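Local atomic coordinates of IroE protein (PDB entry 2GZS), a protein that hydrolyses the trilactone siderophore enterobactin and its C-glucosylated salmochelin forms, usually cutting once to release linear trimers and preferring the iron-free substrates. Residues Gly51-Asp56 against Pro249-Ser254; Gln122-Arg127 against Ser163-Tyr168. All coordinates share one frame; numbering follows the deposited sequence.

Contact 1: Gly51-Asp56 against Pro249-Ser254; sequences GNAVMD and PMFNAS
Across 51-56 and 249-254, F251 makes the contact with the far end of its ring: CZ of F251 comes 3.8 Å from CB of A53 and 4.0 Å from CG2 of V54. The neighbouring ring atom CE2 shares both partners, lying 4.1 Å from the A53 methyl, so one corner of the ring is received by two successive residues of the shorter helix. The methyls approach that corner obliquely, and the V54 and F251 side chains run at roughly a right angle to each other. No polar group takes part; the contact between the segments is apolar packing, over a modest 105 Å² of buried surface. With CG anti to the backbone N (chi1 -175°), F251 points toward the 51-56 helix, which lets a single long side chain span segments whose nearest CA atoms, those of V54 and N252, are 8.1 Å apart. In the alpha/beta-hydrolase fold to which this esterase belongs, the two helices follow quite different elements, helix 51-57 coming directly after strand 43-48 and helix 247-262 starting at the active-site H247. Shortening F251 to alanine removes the ring, and A53 and V54 would probably be left facing a gap, with W146 and H148 losing their edge-to-face partner. Those two aromatics belong to strand 143-148, which leads to the nucleophile S149, while A53 also touches F85 and F251 also touches R57. One turn further along helix 247-262, S254 OG donates to M250 O at 3.0 Å; S254 N reaches the same oxygen from the other face of the carbonyl plane, and a weak hydrogen bond links S254 OG and W146 NE1.

Contact 2: Gln122-Arg127 against Ser163-Tyr168; sequences QLLETR and SYFRSY
Two different first torsions bring E125 and Y164 together: the glutamate sets CG anti to its carbonyl carbon (chi1 -63°) and then runs extended, whereas the tyrosine places CG anti to the backbone N. The two side chains slide past each other in opposite directions. E125 CD lies 3.5 Å from Y164 CB, with the carboxylate only 23° from the plane of the phenol ring, and the backbone O of E125 sits over one face of that ring. Against F165 the same carboxylate stands steeply, its plane at 67° to the phenyl, and OE2 approaches F165 CE2 to 3.5 Å. L124 completes the apolar side, its CD2 methyl meeting F165 CZ at 3.8 Å as the leucine and phenylalanine cross at about a right angle. The aromatic pair is itself packed together, for CD2 of Y164 rests over the centre of the F165 ring.

Here helix 117-132 is joined to the connection that leads from helix 150-161 into strand 167-171, a helix-to-strand return of the alpha/beta-hydrolase sheet. L124 and F165 both continue inward onto L145 of strand 143-148, and R143 makes a cation-pi contact with Y164.

The polar end of E125 is divided between two tasks. OE2 is hydrogen-bonded to S162 OG, which also bonds to Y164 N, and OE1 accepts a 2.6 Å hydrogen bond from a water that in turn takes the N-H of S163 at 2.9 Å. A carboxylate with hydrogen-bonding partners at both oxygens is likely to remain charged despite lying against two aromatic side chains, and it ties the helix to the turn through a water and a serine hydroxyl.

Contacts 1 and 2 lie on opposite sides of the centre of the chain, their own centres 21 Å apart and their nearest atoms about 9 Å, so neither touches the other. In sequence, 122-127 and 163-168 are nested within the span closed by 51-56 and 249-254. Strand 143-148 is common ground: W146 and H148 pack against contact 1, while R143 and L145 serve contact 2. Only contact 1 is near the chemistry, with the F251 side chain about 6 Å from that of H247 and about 7 Å from both the S149 side chain and the bound diisopropyl phosphonate; contact 2 lies away from these sites.

Contact 1: Gly51-Asp56 against Pro249-Ser254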
ATOM      1  N   GLY A  51      -8.312  -3.391  -1.651  1.00 10.46           N
ATOM      2  CA  GLY A  51      -9.148  -2.179  -1.680  1.00 10.00           C
ATOM      3  C   GLY A  51     -10.538  -2.455  -1.253  1.00 10.00           C
ATOM      4  O   GLY A  51     -11.178  -1.495  -0.760  1.00 10.27           O
ATOM      5  N   ASN A  52     -11.138  -3.621  -1.434  1.00  9.86           N
ATOM      6  CA  ASN A  52     -12.516  -3.842  -1.006  1.00  9.03           C
ATOM      7  C   ASN A  52     -12.593  -3.673   0.523  1.00 13.19           C
ATOM      8  O   ASN A  52     -13.527  -3.041   1.032  1.00 12.76           O
ATOM      9  CB  ASN A  52     -13.039  -5.232  -1.333  1.00 10.96           C
ATOM     10  CG  ASN A  52     -12.955  -5.581  -2.790  1.00  9.88           C
ATOM     11  OD1 ASN A  52     -13.914  -5.578  -3.564  1.00 18.16           O
ATOM     12  ND2 ASN A  52     -11.750  -5.851  -3.213  1.00  8.15           N
ATOM     13  N   ALA A  53     -11.605  -4.172   1.228  1.00  9.05           N
ATOM     14  CA  ALA A  53     -11.633  -4.160   2.712  1.00 12.94           C
ATOM     15  C   ALA A  53     -11.376  -2.765   3.215  1.00 12.61           C
ATOM     16  O   ALA A  53     -11.977  -2.290   4.178  1.00 13.94           O
ATOM     17  CB  ALA A  53     -10.567  -5.135   3.253  1.00 12.30           C
ATOM     18  N   VAL A  54     -10.451  -2.029   2.546  1.00 11.02           N
ATOM     19  CA  VAL A  54     -10.231  -0.628   2.883  1.00  9.60           C
ATOM     20  C   VAL A  54     -11.563   0.131   2.688  1.00 12.35           C
ATOM     21  O   VAL A  54     -11.941   0.900   3.615  1.00 11.95           O
ATOM     22  CB  VAL A  54      -9.121  -0.047   1.991  1.00  9.96           C
ATOM     23  CG1 VAL A  54      -9.144   1.466   2.198  1.00 14.05           C
ATOM     24  CG2 VAL A  54      -7.752  -0.635   2.343  1.00 10.15           C
HETATM   25  N   MSE A  55     -12.229  -0.064   1.568  1.00 10.39           N
HETATM   26  CA  MSE A  55     -13.486   0.715   1.387  1.00 10.95           C
HETATM   27  C   MSE A  55     -14.528   0.364   2.418  1.00 12.64           C
HETATM   28  O   MSE A  55     -15.251   1.284   2.825  1.00 17.11           O
HETATM   29  CB  MSE A  55     -14.046   0.496  -0.009  1.00 13.36           C
HETATM   30  CG  MSE A  55     -13.087   1.119  -1.055  1.00 14.08           C
HETATM   31 SE   MSE A  55     -12.913   3.042  -0.921  1.00 18.79          SE
HETATM   32  CE  MSE A  55     -14.690   3.417  -1.195  1.00 24.61           C
ATOM     33  N   ASP A  56     -14.622  -0.875   2.819  1.00 11.47           N
ATOM     34  CA  ASP A  56     -15.577  -1.249   3.855  1.00 12.46           C
ATOM     35  C   ASP A  56     -15.232  -0.569   5.168  1.00 15.48           C
ATOM     36  O   ASP A  56     -16.172  -0.478   6.010  1.00 17.37           O
ATOM     37  CB  ASP A  56     -15.483  -2.764   4.052  1.00 16.71           C
ATOM     38  CG  ASP A  56     -16.382  -3.261   5.188  1.00 33.71           C
ATOM     39  OD1 ASP A  56     -17.550  -3.562   4.873  1.00 42.73           O
ATOM     40  OD2 ASP A  56     -15.944  -3.346   6.359  1.00 89.78           O
ATOM     41  N   PRO A 249      -7.622  -5.123  13.971  1.00 11.89           N
ATOM     42  CA  PRO A 249      -7.203  -3.803  14.441  1.00 11.28           C
ATOM     43  C   PRO A 249      -5.937  -3.394  13.777  1.00 10.28           C
ATOM     44  O   PRO A 249      -5.732  -2.209  13.511  1.00 12.68           O
ATOM     45  CB  PRO A 249      -7.023  -4.034  15.967  1.00 14.40           C
ATOM     46  CG  PRO A 249      -8.024  -5.103  16.250  1.00 13.25           C
ATOM     47  CD  PRO A 249      -7.929  -6.057  15.058  1.00 13.67           C
HETATM   48  N   MSE A 250      -4.922  -4.220  13.480  1.00  9.67           N
HETATM   49  CA  MSE A 250      -3.743  -3.781  12.788  1.00 12.35           C
HETATM   50  C   MSE A 250      -3.984  -3.389  11.323  1.00 10.94           C
HETATM   51  O   MSE A 250      -3.326  -2.440  10.898  1.00 10.29           O
HETATM   52  CB  MSE A 250      -2.755  -4.991  12.803  1.00 12.72           C
HETATM   53  CG  MSE A 250      -1.482  -4.615  12.061  1.00 15.23           C
HETATM   54 SE   MSE A 250      -0.477  -3.206  12.985  1.00 14.30          SE
HETATM   55  CE  MSE A 250       0.759  -3.091  11.589  1.00 16.25           C
ATOM     56  N   PHE A 251      -4.832  -4.122  10.637  1.00 11.24           N
ATOM     57  CA  PHE A 251      -5.203  -3.723   9.261  1.00 11.40           C
ATOM     58  C   PHE A 251      -5.709  -2.272   9.306  1.00 11.44           C
ATOM     59  O   PHE A 251      -5.287  -1.450   8.505  1.00 10.69           O
ATOM     60  CB  PHE A 251      -6.233  -4.696   8.677  1.00 12.52           C
ATOM     61  CG  PHE A 251      -6.596  -4.424   7.212  1.00 11.41           C
ATOM     62  CD1 PHE A 251      -5.975  -5.206   6.248  1.00 10.13           C
ATOM     63  CD2 PHE A 251      -7.529  -3.451   6.860  1.00 13.47           C
ATOM     64  CE1 PHE A 251      -6.288  -4.948   4.905  1.00 11.82           C
ATOM     65  CE2 PHE A 251      -7.811  -3.214   5.544  1.00 11.11           C
ATOM     66  CZ  PHE A 251      -7.236  -3.978   4.532  1.00 10.11           C
ATOM     67  N   ASN A 252      -6.616  -2.062  10.258  1.00 10.41           N
ATOM     68  CA  ASN A 252      -7.223  -0.729  10.405  1.00 12.29           C
ATOM     69  C   ASN A 252      -6.196   0.307  10.763  1.00 12.14           C
ATOM     70  O   ASN A 252      -6.076   1.382  10.181  1.00 11.56           O
ATOM     71  CB  ASN A 252      -8.229  -0.747  11.574  1.00 13.60           C
ATOM     72  CG  ASN A 252      -9.547  -1.377  11.201  1.00 27.78           C
ATOM     73  OD1 ASN A 252      -9.744  -1.638  10.011  1.00 25.52           O
ATOM     74  ND2 ASN A 252     -10.387  -1.609  12.200  1.00 20.44           N
ATOM     75  N   ALA A 253      -5.403   0.059  11.823  1.00 10.24           N
ATOM     76  CA  ALA A 253      -4.438   1.025  12.295  1.00  8.43           C
ATOM     77  C   ALA A 253      -3.445   1.441  11.240  1.00 10.55           C
ATOM     78  O   ALA A 253      -3.067   2.613  11.082  1.00 10.51           O
ATOM     79  CB  ALA A 253      -3.656   0.455  13.502  1.00 11.51           C
ATOM     80  N   SER A 254      -2.930   0.438  10.524  1.00 10.89           N
ATOM     81  CA  SER A 254      -1.848   0.740   9.576  1.00  9.71           C
ATOM     82  C   SER A 254      -2.439   1.499   8.348  1.00  8.80           C
ATOM     83  O   SER A 254      -1.748   2.441   7.966  1.00  9.98           O
ATOM     84  CB  SER A 254      -1.131  -0.573   9.219  1.00 11.19           C
ATOM     85  OG  SER A 254      -1.935  -1.433   8.448  1.00 12.02           O
TER

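Contact 2: Gln122-Arg127 against Ser163-Tyr168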
ATOM      1  N   GLN A 122       3.279  -3.992 -12.918  1.00 11.34           N
ATOM      2  CA  GLN A 122       3.167  -3.375 -14.258  1.00 14.22           C
ATOM      3  C   GLN A 122       1.755  -2.940 -14.468  1.00 11.61           C
ATOM      4  O   GLN A 122       1.497  -1.849 -15.015  1.00 12.38           O
ATOM      5  CB  GLN A 122       3.572  -4.475 -15.275  1.00 15.61           C
ATOM      6  CG  GLN A 122       3.194  -4.112 -16.713  1.00 26.48           C
ATOM      7  CD  GLN A 122       4.407  -4.003 -17.622  1.00 48.25           C
ATOM      8  OE1 GLN A 122       4.325  -3.347 -18.671  1.00 35.51           O
ATOM      9  NE2 GLN A 122       5.459  -4.678 -17.143  1.00 35.96           N
ATOM     10  N   LEU A 123       0.749  -3.698 -14.103  1.00 10.17           N
ATOM     11  CA  LEU A 123      -0.644  -3.315 -14.235  1.00 10.26           C
ATOM     12  C   LEU A 123      -0.865  -2.008 -13.458  1.00 11.51           C
ATOM     13  O   LEU A 123      -1.484  -1.019 -13.916  1.00 10.60           O
ATOM     14  CB  LEU A 123      -1.578  -4.394 -13.677  1.00  8.80           C
ATOM     15  CG  LEU A 123      -3.000  -3.939 -13.401  1.00 13.40           C
ATOM     16  CD1 LEU A 123      -3.721  -3.694 -14.724  1.00 20.58           C
ATOM     17  CD2 LEU A 123      -3.789  -4.982 -12.608  1.00 20.94           C
ATOM     18  N   LEU A 124      -0.406  -1.989 -12.206  1.00 10.16           N
ATOM     19  CA  LEU A 124      -0.673  -0.835 -11.313  1.00  9.48           C
ATOM     20  C   LEU A 124      -0.022   0.408 -11.847  1.00 12.31           C
ATOM     21  O   LEU A 124      -0.707   1.463 -11.879  1.00 12.08           O
ATOM     22  CB  LEU A 124      -0.164  -1.216  -9.912  1.00 12.34           C
ATOM     23  CG  LEU A 124      -0.330  -0.132  -8.822  1.00 12.66           C
ATOM     24  CD1 LEU A 124      -1.807   0.195  -8.608  1.00 11.98           C
ATOM     25  CD2 LEU A 124       0.344  -0.602  -7.541  1.00 16.17           C
ATOM     26  N   GLU A 125       1.244   0.359 -12.208  1.00 11.62           N
ATOM     27  CA  GLU A 125       2.018   1.575 -12.560  1.00 10.17           C
ATOM     28  C   GLU A 125       1.776   2.039 -13.987  1.00 12.00           C
ATOM     29  O   GLU A 125       1.818   3.276 -14.229  1.00 14.97           O
ATOM     30  CB  GLU A 125       3.520   1.340 -12.340  1.00 12.84           C
ATOM     31  CG  GLU A 125       3.841   1.059 -10.882  1.00 13.10           C
ATOM     32  CD  GLU A 125       5.332   1.017 -10.602  1.00 17.21           C
ATOM     33  OE1 GLU A 125       6.185   1.208 -11.489  1.00 19.95           O
ATOM     34  OE2 GLU A 125       5.629   0.782  -9.412  1.00 18.80           O
ATOM     35  N   THR A 126       1.525   1.113 -14.911  1.00 11.45           N
ATOM     36  CA  THR A 126       1.374   1.576 -16.305  1.00 11.27           C
ATOM     37  C   THR A 126      -0.054   1.619 -16.783  1.00 13.44           C
ATOM     38  O   THR A 126      -0.315   2.180 -17.871  1.00 16.79           O
ATOM     39  CB  THR A 126       2.155   0.670 -17.292  1.00 14.14           C
ATOM     40  OG1 THR A 126       1.457  -0.559 -17.486  1.00 15.11           O
ATOM     41  CG2 THR A 126       3.556   0.353 -16.763  1.00 18.27           C
ATOM     42  N   ARG A 127      -1.015   1.028 -16.072  1.00 11.99           N
ATOM     43  CA  ARG A 127      -2.415   0.986 -16.518  1.00 11.91           C
ATOM     44  C   ARG A 127      -3.336   1.672 -15.510  1.00 12.78           C
ATOM     45  O   ARG A 127      -4.079   2.622 -15.838  1.00 13.04           O
ATOM     46  CB  ARG A 127      -2.913  -0.441 -16.824  1.00 11.11           C
ATOM     47  CG  ARG A 127      -1.980  -1.164 -17.808  1.00 15.74           C
ATOM     48  CD  ARG A 127      -2.496  -2.564 -18.254  1.00 16.40           C
ATOM     49  NE  ARG A 127      -1.237  -3.222 -18.666  1.00 14.75           N
ATOM     50  CZ  ARG A 127      -0.728  -4.389 -18.244  1.00 14.00           C
ATOM     51  NH1 ARG A 127      -1.459  -5.108 -17.385  1.00 14.83           N
ATOM     52  NH2 ARG A 127       0.455  -4.714 -18.742  1.00 16.30           N
ATOM     53  N   SER A 163      10.220   3.003  -9.576  1.00 15.77           N
ATOM     54  CA  SER A 163      10.553   4.433  -9.481  1.00 17.40           C
ATOM     55  C   SER A 163       9.288   5.270  -9.433  1.00 19.12           C
ATOM     56  O   SER A 163       9.308   6.522  -9.552  1.00 22.40           O
ATOM     57  CB  SER A 163      11.421   4.907 -10.658  1.00 18.03           C
ATOM     58  OG  SER A 163      10.741   4.509 -11.851  1.00 33.54           O
ATOM     59  N   TYR A 164       8.131   4.670  -9.281  1.00 14.08           N
ATOM     60  CA  TYR A 164       6.873   5.394  -9.459  1.00 14.82           C
ATOM     61  C   TYR A 164       6.369   6.008  -8.170  1.00 15.20           C
ATOM     62  O   TYR A 164       5.749   7.059  -8.124  1.00 17.57           O
ATOM     63  CB  TYR A 164       5.791   4.433 -10.011  1.00 16.92           C
ATOM     64  CG  TYR A 164       4.551   5.130 -10.515  1.00 20.35           C
ATOM     65  CD1 TYR A 164       4.549   5.750 -11.778  1.00 21.10           C
ATOM     66  CD2 TYR A 164       3.403   5.164  -9.740  1.00 17.07           C
ATOM     67  CE1 TYR A 164       3.398   6.390 -12.251  1.00 20.15           C
ATOM     68  CE2 TYR A 164       2.281   5.797 -10.246  1.00 17.39           C
ATOM     69  CZ  TYR A 164       2.262   6.409 -11.480  1.00 24.24           C
ATOM     70  OH  TYR A 164       1.053   7.019 -11.805  1.00 24.23           O
ATOM     71  N   PHE A 165       6.551   5.295  -7.042  1.00 12.33           N
ATOM     72  CA  PHE A 165       6.089   5.796  -5.777  1.00 15.78           C
ATOM     73  C   PHE A 165       7.194   6.453  -4.971  1.00 12.70           C
ATOM     74  O   PHE A 165       8.359   6.086  -5.098  1.00 12.95           O
ATOM     75  CB  PHE A 165       5.479   4.650  -4.903  1.00 12.52           C
ATOM     76  CG  PHE A 165       4.323   3.974  -5.579  1.00 10.87           C
ATOM     77  CD1 PHE A 165       3.011   4.471  -5.518  1.00 11.66           C
ATOM     78  CD2 PHE A 165       4.553   2.820  -6.314  1.00 14.98           C
ATOM     79  CE1 PHE A 165       2.034   3.807  -6.221  1.00 12.65           C
ATOM     80  CE2 PHE A 165       3.547   2.201  -7.009  1.00 13.62           C
ATOM     81  CZ  PHE A 165       2.240   2.664  -6.933  1.00 12.85           C
ATOM     82  N   ARG A 166       6.856   7.410  -4.095  1.00 13.70           N
ATOM     83  CA  ARG A 166       7.842   8.017  -3.232  1.00 12.17           C
ATOM     84  C   ARG A 166       7.745   7.527  -1.793  1.00 12.01           C
ATOM     85  O   ARG A 166       8.743   7.588  -1.064  1.00 15.49           O
ATOM     86  CB  ARG A 166       7.651   9.550  -3.287  1.00 18.77           C
ATOM     87  CG  ARG A 166       8.068  10.054  -4.684  1.00 22.72           C
ATOM     88  CD  ARG A 166       9.586  10.026  -4.825  1.00 37.21           C
ATOM     89  NE  ARG A 166      10.217  11.150  -4.140  1.00 58.62           N
ATOM     90  CZ  ARG A 166      10.685  12.252  -4.722  1.00 59.81           C
ATOM     91  NH1 ARG A 166      10.597  12.406  -6.033  1.00 51.58           N
ATOM     92  NH2 ARG A 166      11.236  13.204  -3.990  1.00 84.27           N
ATOM     93  N   SER A 167       6.569   7.098  -1.367  1.00 10.54           N
ATOM     94  CA  SER A 167       6.406   6.633  -0.001  1.00 11.97           C
ATOM     95  C   SER A 167       5.828   5.206  -0.002  1.00 10.48           C
ATOM     96  O   SER A 167       4.904   4.908  -0.741  1.00 12.11           O
ATOM     97  CB  SER A 167       5.463   7.566   0.804  1.00 16.06           C
ATOM     98  OG  SER A 167       6.244   8.757   1.063  1.00 17.20           O
ATOM     99  N   TYR A 168       6.459   4.378   0.842  1.00  9.05           N
ATOM    100  CA  TYR A 168       6.096   2.935   0.816  1.00  9.26           C
ATOM    101  C   TYR A 168       5.689   2.512   2.230  1.00  9.24           C
ATOM    102  O   TYR A 168       6.621   2.524   3.099  1.00 12.90           O
ATOM    103  CB  TYR A 168       7.304   2.154   0.313  1.00  8.99           C
ATOM    104  CG  TYR A 168       7.630   2.413  -1.165  1.00 10.08           C
ATOM    105  CD1 TYR A 168       7.271   1.559  -2.166  1.00  8.32           C
ATOM    106  CD2 TYR A 168       8.320   3.608  -1.465  1.00  9.79           C
ATOM    107  CE1 TYR A 168       7.558   1.823  -3.508  1.00 10.47           C
ATOM    108  CE2 TYR A 168       8.639   3.889  -2.802  1.00  9.79           C
ATOM    109  CZ  TYR A 168       8.271   2.998  -3.774  1.00 13.00           C
ATOM    110  OH  TYR A 168       8.581   3.282  -5.106  1.00 13.44           O
TER
HETATM  111  O   HOH W   1       8.703   1.765 -11.736  1.00 26.14           O